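Local coordinates for hypothetical protein (Streptococcus pneumoniae, PDB 2HIY) that is of unknown function but belongs to the DUF1697 family of conserved bacterial proteins, at the interface of chains A and B. Numbering follows the deposited sequence. Chains: chain A/B, Hypothetical protein.

The interface of chains A and B. Residues chain A 30, 33; chain B 158, 160, 163-164.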
# COMPACT_ATOMS: atom_id res chain seq x y z
N GLU A 30 -3.51 -4.95 7.86
CA GLU A 30 -3.45 -5.94 8.94
C GLU A 30 -4.49 -7.03 8.74
O GLU A 30 -4.19 -8.22 8.91
CB GLU A 30 -3.59 -5.26 10.32
CG GLU A 30 -2.44 -4.28 10.59
CD GLU A 30 -2.74 -3.17 11.60
OE1 GLU A 30 -3.88 -3.04 12.06
OE2 GLU A 30 -1.81 -2.37 11.89
N ASN A 33 -3.39 -9.25 6.03
CA ASN A 33 -2.39 -10.18 6.59
C ASN A 33 -3.02 -11.30 7.42
O ASN A 33 -2.52 -12.43 7.44
CB ASN A 33 -1.37 -9.41 7.41
CG ASN A 33 -0.45 -8.57 6.56
OD1 ASN A 33 -0.41 -8.70 5.34
ND2 ASN A 33 0.32 -7.70 7.21
N LEU B 158 2.03 -8.86 12.54
CA LEU B 158 0.98 -8.62 11.52
C LEU B 158 1.07 -7.22 10.95
O LEU B 158 0.41 -6.91 9.94
CB LEU B 158 -0.43 -8.81 12.10
CG LEU B 158 -0.93 -10.24 12.17
CD1 LEU B 158 -2.31 -10.25 12.82
CD2 LEU B 158 -1.03 -10.87 10.81
N VAL B 160 4.03 -5.70 10.06
CA VAL B 160 5.25 -5.44 9.28
C VAL B 160 5.02 -5.60 7.78
O VAL B 160 4.23 -6.44 7.37
CB VAL B 160 6.45 -6.29 9.73
CG1 VAL B 160 6.78 -6.03 11.19
CG2 VAL B 160 6.22 -7.77 9.47
N TYR B 163 5.25 -9.30 6.12
CA TYR B 163 4.54 -10.44 6.71
C TYR B 163 4.19 -11.56 5.72
O TYR B 163 4.38 -12.74 6.01
CB TYR B 163 3.28 -9.98 7.45
CG TYR B 163 2.58 -11.12 8.13
CD1 TYR B 163 3.03 -11.64 9.35
CD2 TYR B 163 1.49 -11.73 7.52
CE1 TYR B 163 2.37 -12.73 9.96
CE2 TYR B 163 0.84 -12.79 8.11
CZ TYR B 163 1.28 -13.28 9.32
OH TYR B 163 0.61 -14.35 9.87
N ARG B 164 3.65 -11.22 4.56
CA ARG B 164 3.26 -12.28 3.64
C ARG B 164 4.44 -12.81 2.79
O ARG B 164 4.24 -13.73 1.98
CB ARG B 164 2.04 -11.87 2.78
CG ARG B 164 0.74 -11.75 3.59
CD ARG B 164 -0.35 -10.89 2.89
NE ARG B 164 -0.79 -11.47 1.63
CZ ARG B 164 -0.39 -11.07 0.42
NH1 ARG B 164 0.48 -10.07 0.29
NH2 ARG B 164 -0.85 -11.69 -0.66
O HOH W 1 2.12 -6.15 5.70
O HOH W 2 -2.07 -14.51 9.39
O HOH W 3 2.42 -8.47 4.21
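A:Asn33, near the C-terminal end of helix 24-34 in one copy of this DUF1697-family protein, meets B:Leu158, B:Tyr163 and B:Arg164 of the other copy and hides 70 Å² against it. B:Leu158 belongs to the 3-10 helix 157-159 and B:Tyr163 and B:Arg164 to 163-165, with B:Val160 in the loop between; the patch is a small part of an interface that is not an exact two-fold and may belong to the crystal only. The amide nitrogen ND2 of A:Asn33 donates a hydrogen bond to the backbone carbonyl O of B:Leu158, 2.8 Å away and fairly straight at the hydrogen. The acceptor lies almost in the plane of the amide, whereas the donor stands 38° out of the carbonyl plane. Water 1 lies 2.8 Å from the same ND2, nearly in line with an N-H, and also bridges to the carbonyl O of B:Val160; the amide NH2 group thus spans two backbone carbonyls of chain B, one directly and one through solvent. On the other branch, OD1 of A:Asn33 meets the aliphatic part of B:Arg164, 3.3 Å from CD, with CG also near. Water 3 joins this OD1 to the backbone N of B:Arg164 and also contacts water 1, closing a polar chain around the amide. OD1 nearly eclipses CA about the CB-CG bond (chi2 -12°), which leaves ND2 pointing the other way, to the B:Leu158 carbonyl. Alongside, A:Asn33 and B:Tyr163 run past each other in opposite directions, with amide and phenol ring 34° apart; CB of A:Asn33 packs 3.7 Å from the ring carbon CD2. B:Leu158 places its methyl CD2 over the rim of one face of that ring and 3.7 Å from CB of A:Asn33. At the far end of the ring, the B:Tyr163 hydroxyl is linked through water 2 to the backbone O of A:Asn33. A:Glu30, one turn earlier, brings its CG near the B:Leu158 carbonyl O, a loose contact.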